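PDB 4GLJ: RsfP, which probably catalyses the phosphate-dependent cleavage of methylthioadenosine to adenine and a methylthioribose phosphate, and binds the dye rhodamine B. Local coordinates for residues G21-Y25 and T63-H69; R208-A213 and S267-L273; A218-D222 and N241-A246. All blocks are in the same frame, centred on the assembly; numbering follows the deposited sequence. Where two conformers were deposited one is given.

Contact 1 of 3, residues G21-Y25 and T63-H69. With RHB (N-[9-(2-carboxyphenyl)-6-(diethylamino)-3H-xanthen-3-ylidene]-N-ethylethanaminium), chain B; PO4 (phosphate ion), chain D.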
loop_
_atom_site.group_PDB
_atom_site.type_symbol
_atom_site.label_atom_id
_atom_site.label_comp_id
_atom_site.label_asym_id
_atom_site.label_seq_id
_atom_site.Cartn_x
_atom_site.Cartn_y
_atom_site.Cartn_z
ATOM N N GLY A 21 -15.430 13.904 -12.616
ATOM C CA GLY A 21 -15.104 13.838 -11.179
ATOM C C GLY A 21 -16.072 14.587 -10.297
ATOM O O GLY A 21 -17.227 14.837 -10.709
ATOM N N SER A 22 -15.602 14.950 -9.115
ATOM C CA SER A 22 -16.443 15.656 -8.169
ATOM C C SER A 22 -16.946 16.965 -8.800
ATOM O O SER A 22 -16.150 17.722 -9.354
ATOM C CB SER A 22 -15.680 15.947 -6.898
ATOM O OG SER A 22 -15.402 14.740 -6.211
ATOM N N GLY A 23 -18.273 17.237 -8.672
ATOM C CA GLY A 23 -18.868 18.446 -9.208
ATOM C C GLY A 23 -19.353 18.283 -10.652
ATOM O O GLY A 23 -20.080 19.113 -11.113
ATOM N N LEU A 24 -18.913 17.250 -11.366
ATOM C CA LEU A 24 -19.406 16.902 -12.735
ATOM C C LEU A 24 -20.313 15.650 -12.860
ATOM O O LEU A 24 -19.831 14.517 -13.132
ATOM C CB LEU A 24 -18.229 16.719 -13.684
ATOM C CG LEU A 24 -17.450 17.955 -14.114
ATOM C CD1 LEU A 24 -16.336 18.179 -13.099
ATOM C CD2 LEU A 24 -16.916 17.635 -15.514
ATOM N N TYR A 25 -21.622 15.879 -12.758
ATOM C CA TYR A 25 -22.638 14.809 -12.722
ATOM C C TYR A 25 -23.355 14.744 -14.056
ATOM O O TYR A 25 -23.919 13.707 -14.406
ATOM C CB TYR A 25 -23.587 14.975 -11.497
ATOM C CG TYR A 25 -22.705 15.121 -10.265
ATOM C CD1 TYR A 25 -22.804 16.226 -9.403
ATOM C CD2 TYR A 25 -21.670 14.177 -10.042
ATOM C CE1 TYR A 25 -21.927 16.353 -8.309
ATOM C CE2 TYR A 25 -20.779 14.295 -8.986
ATOM C CZ TYR A 25 -20.900 15.367 -8.124
ATOM O OH TYR A 25 -20.004 15.429 -7.086
ATOM N N THR A 63 -20.031 9.544 -15.198
ATOM C CA THR A 63 -19.840 10.199 -13.883
ATOM C C THR A 63 -19.139 9.230 -13.027
ATOM O O THR A 63 -19.734 8.219 -12.664
ATOM C CB THR A 63 -21.182 10.457 -13.186
ATOM O OG1 THR A 63 -21.999 11.156 -14.104
ATOM C CG2 THR A 63 -20.948 11.315 -11.973
ATOM N N ARG A 64 -17.868 9.506 -12.693
ATOM C CA ARG A 64 -17.094 8.566 -11.940
ATOM C C ARG A 64 -17.737 8.086 -10.580
ATOM O O ARG A 64 -17.681 6.872 -10.211
ATOM C CB ARG A 64 -15.700 9.234 -11.695
ATOM C CG ARG A 64 -14.804 8.326 -10.941
ATOM C CD ARG A 64 -13.456 8.940 -10.673
ATOM N NE ARG A 64 -12.680 9.279 -11.882
ATOM C CZ ARG A 64 -12.338 10.496 -12.307
ATOM N NH1 ARG A 64 -12.792 11.599 -11.714
ATOM N NH2 ARG A 64 -11.578 10.624 -13.413
ATOM N N HIS A 65 -18.320 9.031 -9.850
ATOM C CA HIS A 65 -18.889 8.730 -8.505
ATOM C C HIS A 65 -20.302 8.275 -8.510
ATOM O O HIS A 65 -20.838 7.996 -7.451
ATOM C CB HIS A 65 -18.736 9.910 -7.567
ATOM C CG HIS A 65 -17.295 10.223 -7.235
ATOM N ND1 HIS A 65 -16.589 9.510 -6.344
ATOM C CD2 HIS A 65 -16.407 11.141 -7.796
ATOM C CE1 HIS A 65 -15.320 10.000 -6.250
ATOM N NE2 HIS A 65 -15.198 10.978 -7.160
ATOM N N GLY A 66 -20.875 8.102 -9.709
ATOM C CA GLY A 66 -22.281 7.753 -9.923
ATOM C C GLY A 66 -23.226 8.912 -9.715
ATOM O O GLY A 66 -22.833 9.980 -9.224
ATOM N N GLN A 67 -24.504 8.698 -10.036
ATOM C CA GLN A 67 -25.494 9.718 -9.724
ATOM C C GLN A 67 -25.615 9.976 -8.221
ATOM O O GLN A 67 -25.513 9.066 -7.369
ATOM C CB GLN A 67 -26.847 9.441 -10.406
ATOM C CG GLN A 67 -27.517 10.738 -10.907
ATOM C CD GLN A 67 -26.532 11.747 -11.525
ATOM O OE1 GLN A 67 -26.201 12.792 -10.910
ATOM N NE2 GLN A 67 -26.029 11.427 -12.727
ATOM N N GLY A 68 -25.694 11.252 -7.903
ATOM C CA GLY A 68 -25.816 11.664 -6.534
ATOM C C GLY A 68 -24.525 11.577 -5.802
ATOM O O GLY A 68 -24.508 11.678 -4.565
ATOM N N HIS A 69 -23.407 11.421 -6.535
ATOM C CA HIS A 69 -22.118 11.200 -5.882
ATOM C C HIS A 69 -22.233 10.084 -4.865
ATOM O O HIS A 69 -21.829 10.234 -3.726
ATOM C CB HIS A 69 -21.597 12.459 -5.217
ATOM C CG HIS A 69 -20.098 12.517 -5.082
ATOM N ND1 HIS A 69 -19.392 11.683 -4.275
ATOM C CD2 HIS A 69 -19.166 13.317 -5.733
ATOM C CE1 HIS A 69 -18.057 11.993 -4.371
ATOM N NE2 HIS A 69 -17.935 12.998 -5.258
HETATM O O2 RHB B . -19.460 17.358 0.366
HETATM C C26 RHB B . -18.901 17.881 1.349
HETATM C C19 RHB B . -17.411 17.950 1.435
HETATM C C14 RHB B . -16.507 17.648 0.417
HETATM C C15 RHB B . -15.152 17.793 0.683
HETATM C C16 RHB B . -14.673 18.214 1.908
HETATM C C17 RHB B . -15.566 18.500 2.911
HETATM C C18 RHB B . -16.924 18.373 2.655
HETATM C C9 RHB B . -16.799 17.182 -0.975
HETATM C C8 RHB B . -15.690 16.471 -1.682
HETATM C C13 RHB B . -14.462 16.241 -1.080
HETATM C C12 RHB B . -13.426 15.573 -1.738
HETATM C C11 RHB B . -13.617 15.093 -3.014
HETATM N N1 RHB B . -12.575 14.465 -3.731
HETATM C C35 RHB B . -11.402 15.300 -3.411
HETATM C C36 RHB B . -11.866 16.744 -3.506
HETATM C C22 RHB B . -12.302 13.008 -3.560
HETATM C C23 RHB B . -13.122 12.194 -4.574
HETATM C C10 RHB B . -14.840 15.360 -3.615
HETATM C C7 RHB B . -15.872 16.022 -2.960
HETATM O O1 RHB B . -17.068 16.228 -3.598
HETATM C C1 RHB B . -18.133 16.879 -3.035
HETATM C C2 RHB B . -18.071 17.379 -1.741
HETATM C C6 RHB B . -19.287 17.017 -3.791
HETATM C C5 RHB B . -20.400 17.655 -3.279
HETATM C C4 RHB B . -20.358 18.161 -1.987
HETATM C C3 RHB B . -19.197 18.025 -1.220
HETATM N N2 RHB B . -21.541 17.786 -4.093
HETATM C C24 RHB B . -22.170 16.483 -4.389
HETATM C C25 RHB B . -22.922 16.597 -5.700
HETATM C C33 RHB B . -22.503 18.732 -3.490
HETATM C C34 RHB B . -23.352 19.332 -4.595
HETATM O O3 RHB B . -19.554 18.398 2.275
HETATM P P PO4 D . -12.589 13.134 -8.420
HETATM O O1 PO4 D . -12.886 13.322 -6.961
HETATM O O2 PO4 D . -12.957 14.474 -9.011
HETATM O O3 PO4 D . -11.142 12.813 -8.481
HETATM O O4 PO4 D . -13.429 12.039 -9.069
#
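The ring of Tyr25 presents its CD2 edge to Thr63, whose CG2 methyl lies in the plane of the ring, 3.5 Å from CD2. With CG2 anti to the backbone N of Thr63, OG1 is swung beside that N (chi1 -53°) and makes a weak hydrogen bond to Tyr25 O. The tyrosine and His69 rings meet rim to rim, the planes nearly perpendicular at 83° and neither ring over the other. His69 NE2 donates to Ser22 OG, which lies almost in the imidazole plane at 3.2 Å, while one face of the same imidazole rests against His65. Ser22 OG in turn donates to phosphate O1, so a chain of hydrogen bonds runs from the histidine through the serine to the phosphate. Phosphate O2 accepts from Ser22 N at 2.7 Å, and O4 is gripped by both Arg64 NH1 and His65 NE2, each at 2.8 Å. Gly21 CA passes 3.3 Å from Arg64 NH1, and a CB there would collide with phosphate O2. Glu203 forms a salt bridge with Arg64 NE and probably steadies the guanidinium; Thr199 OG1 and Ala98 N are also hydrogen-bonded to the phosphate. Rhodamine B lies beside Ser22, Tyr25 and both histidines. Two loops that follow parallel strands and together contribute donors to a bound phosphate are consistent with the phosphate site of the nucleoside phosphorylase fold.

Contact 2 of 3, residues R208-A213 and S267-L273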
loop_
_atom_site.group_PDB
_atom_site.type_symbol
_atom_site.label_atom_id
_atom_site.label_comp_id
_atom_site.label_asym_id
_atom_site.label_seq_id
_atom_site.Cartn_x
_atom_site.Cartn_y
_atom_site.Cartn_z
ATOM N N ARG A 208 -4.516 2.522 -20.028
ATOM C CA ARG A 208 -3.337 2.139 -20.811
ATOM C C ARG A 208 -3.433 0.668 -21.257
ATOM O O ARG A 208 -3.157 0.333 -22.422
ATOM C CB ARG A 208 -2.060 2.370 -19.998
ATOM C CG ARG A 208 -0.752 2.144 -20.747
ATOM C CD ARG A 208 -0.538 2.951 -22.055
ATOM N NE ARG A 208 -0.743 4.391 -21.807
ATOM C CZ ARG A 208 0.238 5.218 -21.430
ATOM N NH1 ARG A 208 1.503 4.747 -21.305
ATOM N NH2 ARG A 208 0.010 6.527 -21.289
ATOM N N GLU A 209 -3.832 -0.218 -20.336
ATOM C CA GLU A 209 -3.990 -1.640 -20.691
ATOM C C GLU A 209 -5.061 -1.847 -21.738
ATOM O O GLU A 209 -5.022 -2.861 -22.483
ATOM C CB GLU A 209 -4.379 -2.483 -19.471
ATOM C CG GLU A 209 -3.218 -2.606 -18.476
ATOM C CD GLU A 209 -3.544 -3.525 -17.321
ATOM O OE1 GLU A 209 -4.766 -3.827 -17.134
ATOM O OE2 GLU A 209 -2.575 -3.925 -16.584
ATOM N N ALA A 210 -6.049 -0.951 -21.735
ATOM C CA ALA A 210 -7.123 -1.015 -22.710
ATOM C C ALA A 210 -6.772 -0.309 -24.007
ATOM O O ALA A 210 -7.648 -0.114 -24.860
ATOM C CB ALA A 210 -8.392 -0.421 -22.150
ATOM N N SER A 211 -5.504 0.076 -24.158
ATOM C CA SER A 211 -5.006 0.805 -25.353
ATOM C C SER A 211 -5.801 2.108 -25.643
ATOM O O SER A 211 -6.040 2.448 -26.798
ATOM C CB SER A 211 -5.025 -0.148 -26.572
ATOM O OG SER A 211 -4.158 -1.269 -26.344
ATOM N N ILE A 212 -6.189 2.844 -24.605
ATOM C CA ILE A 212 -6.929 4.101 -24.767
ATOM C C ILE A 212 -6.075 5.257 -24.274
ATOM O O ILE A 212 -5.528 5.186 -23.173
ATOM C CB ILE A 212 -8.229 4.098 -23.951
ATOM C CG1 ILE A 212 -9.152 2.955 -24.346
ATOM C CG2 ILE A 212 -8.946 5.459 -24.039
ATOM C CD1 ILE A 212 -10.366 2.717 -23.408
ATOM N N ALA A 213 -5.966 6.318 -25.057
ATOM C CA ALA A 213 -5.173 7.456 -24.701
ATOM C C ALA A 213 -5.912 8.177 -23.614
ATOM O O ALA A 213 -7.114 8.344 -23.672
ATOM C CB ALA A 213 -4.947 8.368 -25.939
ATOM N N SER A 267 -1.548 8.154 -30.615
ATOM C CA SER A 267 -1.111 7.980 -29.245
ATOM C C SER A 267 -0.292 6.683 -29.096
ATOM O O SER A 267 -0.664 5.630 -29.611
ATOM C CB SER A 267 -2.332 7.947 -28.303
ATOM O OG SER A 267 -1.891 7.821 -26.937
ATOM N N ILE A 268 0.799 6.747 -28.341
ATOM C CA ILE A 268 1.491 5.534 -27.994
ATOM C C ILE A 268 0.565 4.563 -27.228
ATOM O O ILE A 268 0.762 3.360 -27.325
ATOM C CB ILE A 268 2.886 5.760 -27.342
ATOM C CG1 ILE A 268 2.858 6.577 -26.020
ATOM C CG2 ILE A 268 3.834 6.492 -28.317
ATOM C CD1 ILE A 268 1.560 6.838 -25.254
ATOM N N ALA A 269 -0.496 5.067 -26.564
ATOM C CA ALA A 269 -1.423 4.171 -25.823
ATOM C C ALA A 269 -2.111 3.181 -26.767
ATOM O O ALA A 269 -2.497 2.070 -26.350
ATOM C CB ALA A 269 -2.462 4.949 -25.010
ATOM N N HIS A 270 -2.257 3.581 -28.009
ATOM C CA HIS A 270 -3.012 2.846 -28.978
ATOM C C HIS A 270 -2.452 1.499 -29.307
ATOM O O HIS A 270 -3.175 0.626 -29.736
ATOM C CB HIS A 270 -3.301 3.698 -30.197
ATOM C CG HIS A 270 -4.230 4.847 -29.922
ATOM N ND1 HIS A 270 -4.215 5.953 -30.624
ATOM C CD2 HIS A 270 -5.206 5.015 -28.966
ATOM C CE1 HIS A 270 -5.126 6.784 -30.156
ATOM N NE2 HIS A 270 -5.731 6.206 -29.144
ATOM N N THR A 271 -1.163 1.314 -29.115
ATOM C CA THR A 271 -0.529 0.052 -29.317
ATOM C C THR A 271 0.114 -0.471 -28.027
ATOM O O THR A 271 0.995 -1.331 -28.113
ATOM C CB THR A 271 0.553 0.190 -30.421
ATOM O OG1 THR A 271 1.341 1.356 -30.158
ATOM C CG2 THR A 271 -0.086 0.388 -31.857
ATOM N N ALA A 272 -0.327 0.020 -26.841
ATOM C CA ALA A 272 0.356 -0.335 -25.587
ATOM C C ALA A 272 0.317 -1.830 -25.252
ATOM O O ALA A 272 1.245 -2.325 -24.664
ATOM C CB ALA A 272 -0.208 0.448 -24.396
ATOM N N LEU A 273 -0.747 -2.529 -25.629
ATOM C CA LEU A 273 -0.852 -3.921 -25.296
ATOM C C LEU A 273 -0.002 -4.851 -26.114
ATOM O O LEU A 273 0.511 -5.830 -25.586
ATOM C CB LEU A 273 -2.307 -4.356 -25.127
ATOM C CG LEU A 273 -2.447 -5.653 -24.355
ATOM C CD1 LEU A 273 -1.844 -5.459 -22.949
ATOM C CD2 LEU A 273 -3.930 -6.009 -24.260
HETATM O O HOH W 1 -2.533 -2.424 -28.054
#
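Arg208 lays its aliphatic stem along the alanines of 267-273: CD sits 3.4 Å from Ala272 CB, and NE comes 3.7 Å from Ala269 CB. Bends at chi2 and chi3 (56° and 53°) fold the chain back over these methyls, and Ile268 CD1 stands over one face of the guanidinium. The charged tip reaches past the contact to Asp141 O, with a weaker bond to Ser138 O. This is the tight part. Ala269 CB is enclosed by Arg208, Ile212 O and Ala213, and Ala213 CB in turn presses on Ser267 OG at 3.3 Å. That hydroxyl accepts from Ala269 N in an ST turn, which opens the short 3-10 segment 268-270.

The helix 200-209 ends here in a Schellman motif, with Ser211 at positive phi as its C-prime residue. The turn brings Ser211 CA within 3.0 Å of Ala269 O, a CA-H...O contact, and sets Ser211 O in the plane of the His270 ring, near its CD2 edge. His270 NE2 is engaged elsewhere, by Arg91 O, and Tyr92 packs edge-to-face with the ring.

Toward Leu273 the fit is looser and water enters. Ser211 OG is 3.7 Å from Leu273 N, and one water joins them, donating to OG at 2.6 Å and accepting from the amide at 3.0 Å. Across the contact Leu273 CD2 meets Glu209 O, while the Glu209 carboxylate is hydrogen-bonded to Thr127 OG1, Phe128 N and Gln178 of the third subunit.

No direct hydrogen bond joins the two segments. Their association therefore rests on small methyls, an arginine stem, a CA-H...O contact and one bridging water, while the charged and imidazole groups spend their hydrogen bonds on other parts of the structure.

Contact 3 of 3, residues A218-D222 and N241-A246. With RHB (N-[9-(2-carboxyphenyl)-6-(diethylamino)-3H-xanthen-3-ylidene]-N-ethylethanaminium), chain C; RHB (N-[9-(2-carboxyphenyl)-6-(diethylamino)-3H-xanthen-3-ylidene]-N-ethylethanaminium), chain B.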
loop_
_atom_site.group_PDB
_atom_site.type_symbol
_atom_site.label_atom_id
_atom_site.label_comp_id
_atom_site.label_asym_id
_atom_site.label_seq_id
_atom_site.Cartn_x
_atom_site.Cartn_y
_atom_site.Cartn_z
ATOM N N ALA A 218 -7.099 18.511 -14.224
ATOM C CA ALA A 218 -7.264 18.598 -12.760
ATOM C C ALA A 218 -7.758 19.997 -12.389
ATOM O O ALA A 218 -7.259 20.998 -12.915
ATOM C CB ALA A 218 -5.960 18.260 -12.072
ATOM N N LEU A 219 -8.713 20.038 -11.486
ATOM C CA LEU A 219 -9.320 21.265 -11.031
ATOM C C LEU A 219 -8.925 21.455 -9.561
ATOM O O LEU A 219 -9.288 20.674 -8.708
ATOM C CB LEU A 219 -10.850 21.125 -11.104
ATOM C CG LEU A 219 -11.413 20.503 -12.398
ATOM C CD1 LEU A 219 -12.941 20.509 -12.342
ATOM C CD2 LEU A 219 -10.906 21.300 -13.593
ATOM N N VAL A 220 -8.158 22.486 -9.313
ATOM C CA VAL A 220 -7.683 22.787 -7.980
ATOM C C VAL A 220 -8.794 23.329 -7.121
ATOM O O VAL A 220 -9.391 24.409 -7.365
ATOM C CB VAL A 220 -6.443 23.734 -7.998
ATOM C CG1 VAL A 220 -5.992 23.934 -6.563
ATOM C CG2 VAL A 220 -5.306 23.153 -8.894
ATOM N N THR A 221 -9.104 22.578 -6.081
ATOM C CA THR A 221 -10.225 22.972 -5.245
ATOM C C THR A 221 -9.765 23.570 -3.931
ATOM O O THR A 221 -10.539 24.263 -3.234
ATOM C CB THR A 221 -11.222 21.845 -4.971
ATOM O OG1 THR A 221 -10.507 20.681 -4.545
ATOM C CG2 THR A 221 -12.039 21.535 -6.227
ATOM N N ASP A 222 -8.515 23.368 -3.589
ATOM C CA ASP A 222 -7.995 24.041 -2.403
ATOM C C ASP A 222 -6.552 23.568 -2.183
ATOM O O ASP A 222 -6.054 22.740 -2.912
ATOM C CB ASP A 222 -8.903 23.821 -1.151
ATOM C CG ASP A 222 -8.709 24.915 -0.048
ATOM O OD1 ASP A 222 -7.799 25.782 -0.192
ATOM O OD2 ASP A 222 -9.449 24.901 0.985
ATOM N N ASN A 241 -16.513 26.906 -4.947
ATOM C CA ASN A 241 -15.386 26.875 -5.881
ATOM C C ASN A 241 -15.283 25.521 -6.648
ATOM O O ASN A 241 -14.899 25.479 -7.830
ATOM C CB ASN A 241 -14.091 27.475 -5.241
ATOM C CG ASN A 241 -13.067 26.438 -4.797
ATOM O OD1 ASN A 241 -12.854 25.416 -5.461
ATOM N ND2 ASN A 241 -12.373 26.736 -3.689
ATOM N N LEU A 242 -15.690 24.427 -6.005
ATOM C CA LEU A 242 -15.885 23.144 -6.715
ATOM C C LEU A 242 -16.991 23.293 -7.827
ATOM O O LEU A 242 -16.927 22.714 -8.901
ATOM C CB LEU A 242 -16.219 22.066 -5.663
ATOM C CG LEU A 242 -16.506 20.580 -5.913
ATOM C CD1 LEU A 242 -15.309 19.867 -6.503
ATOM C CD2 LEU A 242 -16.891 19.921 -4.586
ATOM N N MET A 243 -17.993 24.128 -7.566
ATOM C CA MET A 243 -19.031 24.313 -8.562
ATOM C C MET A 243 -18.559 25.260 -9.657
ATOM O O MET A 243 -18.869 25.041 -10.816
ATOM C CB MET A 243 -20.365 24.709 -7.930
ATOM C CG MET A 243 -21.323 23.521 -7.869
ATOM S SD MET A 243 -22.394 23.457 -6.411
ATOM C CE MET A 243 -23.457 22.027 -6.734
ATOM N N LYS A 244 -17.766 26.265 -9.301
ATOM C CA LYS A 244 -17.215 27.140 -10.319
ATOM C C LYS A 244 -16.194 26.420 -11.219
ATOM O O LYS A 244 -16.216 26.550 -12.448
ATOM C CB LYS A 244 -16.626 28.425 -9.729
ATOM C CG LYS A 244 -16.085 29.302 -10.871
ATOM C CD LYS A 244 -15.514 30.648 -10.438
ATOM C CE LYS A 244 -16.594 31.695 -10.234
ATOM N NZ LYS A 244 -16.030 32.876 -9.514
ATOM N N ASN A 245 -15.313 25.631 -10.605
ATOM C CA ASN A 245 -14.368 24.775 -11.323
ATOM C C ASN A 245 -15.061 23.894 -12.329
ATOM O O ASN A 245 -14.677 23.884 -13.494
ATOM C CB ASN A 245 -13.620 23.863 -10.351
ATOM C CG ASN A 245 -12.399 24.516 -9.787
ATOM O OD1 ASN A 245 -11.714 25.232 -10.501
ATOM N ND2 ASN A 245 -12.094 24.248 -8.531
ATOM N N ALA A 246 -16.089 23.163 -11.868
ATOM C CA ALA A 246 -16.889 22.310 -12.729
ATOM C C ALA A 246 -17.472 23.074 -13.966
ATOM O O ALA A 246 -17.387 22.597 -15.115
ATOM C CB ALA A 246 -18.007 21.645 -11.919
HETATM O O2 RHB C . -10.195 22.072 -0.072
HETATM C C26 RHB C . -11.406 22.387 -0.127
HETATM C C19 RHB C . -12.334 21.322 -0.646
HETATM C C14 RHB C . -11.856 20.040 -0.735
HETATM C C15 RHB C . -12.679 19.025 -1.207
HETATM C C16 RHB C . -13.978 19.285 -1.629
HETATM C C17 RHB C . -14.463 20.585 -1.559
HETATM C C18 RHB C . -13.634 21.591 -1.074
HETATM C C9 RHB C . -10.494 19.701 -0.258
HETATM C C8 RHB C . -9.971 20.308 0.985
HETATM C C13 RHB C . -10.773 21.231 1.642
HETATM C C12 RHB C . -10.314 21.845 2.794
HETATM C C11 RHB C . -9.059 21.537 3.309
HETATM N N1 RHB C . -8.686 22.218 4.501
HETATM C C35 RHB C . -9.678 21.975 5.571
HETATM C C36 RHB C . -10.570 23.181 5.800
HETATM C C22 RHB C . -7.342 21.850 5.000
HETATM C C23 RHB C . -7.355 21.689 6.512
HETATM C C10 RHB C . -8.247 20.596 2.638
HETATM C C7 RHB C . -8.701 19.958 1.459
HETATM O O1 RHB C . -7.922 19.025 0.753
HETATM C C1 RHB C . -8.373 18.401 -0.420
HETATM C C2 RHB C . -9.643 18.708 -0.948
HETATM C C6 RHB C . -7.598 17.458 -1.117
HETATM C C5 RHB C . -8.141 16.892 -2.287
HETATM C C4 RHB C . -9.385 17.215 -2.797
HETATM C C3 RHB C . -10.147 18.133 -2.113
HETATM N N2 RHB C . -7.459 15.908 -2.975
HETATM C C24 RHB C . -6.818 15.221 -1.874
HETATM C C25 RHB C . -7.095 13.758 -2.067
HETATM C C33 RHB C . -8.464 14.925 -3.384
HETATM C C34 RHB C . -9.406 15.495 -4.435
HETATM O O3 RHB C . -11.810 23.538 0.199
HETATM O O2 RHB B . -19.460 17.358 0.366
HETATM C C26 RHB B . -18.901 17.881 1.349
HETATM C C19 RHB B . -17.411 17.950 1.435
HETATM C C14 RHB B . -16.507 17.648 0.417
HETATM C C15 RHB B . -15.152 17.793 0.683
HETATM C C16 RHB B . -14.673 18.214 1.908
HETATM C C17 RHB B . -15.566 18.500 2.911
HETATM C C18 RHB B . -16.924 18.373 2.655
HETATM C C9 RHB B . -16.799 17.182 -0.975
HETATM C C8 RHB B . -15.690 16.471 -1.682
HETATM C C13 RHB B . -14.462 16.241 -1.080
HETATM C C12 RHB B . -13.426 15.573 -1.738
HETATM C C11 RHB B . -13.617 15.093 -3.014
HETATM N N1 RHB B . -12.575 14.465 -3.731
HETATM C C35 RHB B . -11.402 15.300 -3.411
HETATM C C36 RHB B . -11.866 16.744 -3.506
HETATM C C22 RHB B . -12.302 13.008 -3.560
HETATM C C23 RHB B . -13.122 12.194 -4.574
HETATM C C10 RHB B . -14.840 15.360 -3.615
HETATM C C7 RHB B . -15.872 16.022 -2.960
HETATM O O1 RHB B . -17.068 16.228 -3.598
HETATM C C1 RHB B . -18.133 16.879 -3.035
HETATM C C2 RHB B . -18.071 17.379 -1.741
HETATM C C6 RHB B . -19.287 17.017 -3.791
HETATM C C5 RHB B . -20.400 17.655 -3.279
HETATM C C4 RHB B . -20.358 18.161 -1.987
HETATM C C3 RHB B . -19.197 18.025 -1.220
HETATM N N2 RHB B . -21.541 17.786 -4.093
HETATM C C24 RHB B . -22.170 16.483 -4.389
HETATM C C25 RHB B . -22.922 16.597 -5.700
HETATM C C33 RHB B . -22.503 18.732 -3.490
HETATM C C34 RHB B . -23.352 19.332 -4.595
HETATM O O3 RHB B . -19.554 18.398 2.275
#
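Asn245 reaches from helix 241-246 to strand 218-221, and its atoms meet the strand in turn. CB lies 4.0 Å from Leu219 CD1, the two side chains sliding past each other in opposite directions; CG lies equally close to Leu219 CB. With CG anti to the carbonyl carbon (chi1 -87°), the amide extends over the strand, where ND2 donates to Val220 O at 2.9 Å. The donor stands above that carbonyl's plane, 59° out of it, and so does not use a lone pair. In the Thr221 conformer given, ND2 also touches Thr221 CG2.

One turn earlier, Asn241 ND2 donates to Thr221 O at 3.1 Å, with the acceptor in the plane of its amide and a fairly straight bond. Replacing Asn241 by an alanine removes that amide, and Thr221 O would probably lose this donor, leaving strand and helix held here by fewer bonds. In the same conformer, Leu242 CD1 packs on Thr221 CG2 at 3.7 Å and Thr221 OG1 bonds to Val99 O beside the second dye; Leu242 CD2 faces the other rhodamine B, 3.6 Å from C1.

Strand and helix run nearly antiparallel, at 157°. Two consecutive carbonyls, Val220 O and Thr221 O, accept from asparagine amides one helical turn apart, which is likely to fix the register of the helix on the sheet, with Thr221 and Leu242 lining the dye-binding pocket.

How the contacts relate
All three contacts are largely buried, but contacts 1 and 3 lie together and contact 2 apart. Contacts 1 and 3 touch, with Gly23 O and Leu24 packing on Ala246 and Ser22 O against Leu242, and both border the same rhodamine B. Contact 2 lies on the opposite side of the chain's centre, about 25 Å from contact 1 between centres, with Ile268 at its exposed rim, as Gln67 is in contact 1; all touching residues of contact 3 are buried. Helix 200-209 and strand 213-221, consecutive in the chain, link contacts 2 and 3. Chemistry changes with place: anion-binding donors in loops at contact 1, amide-to-carbonyl bonds at contact 3, and methyl packing with a bridging water at contact 2.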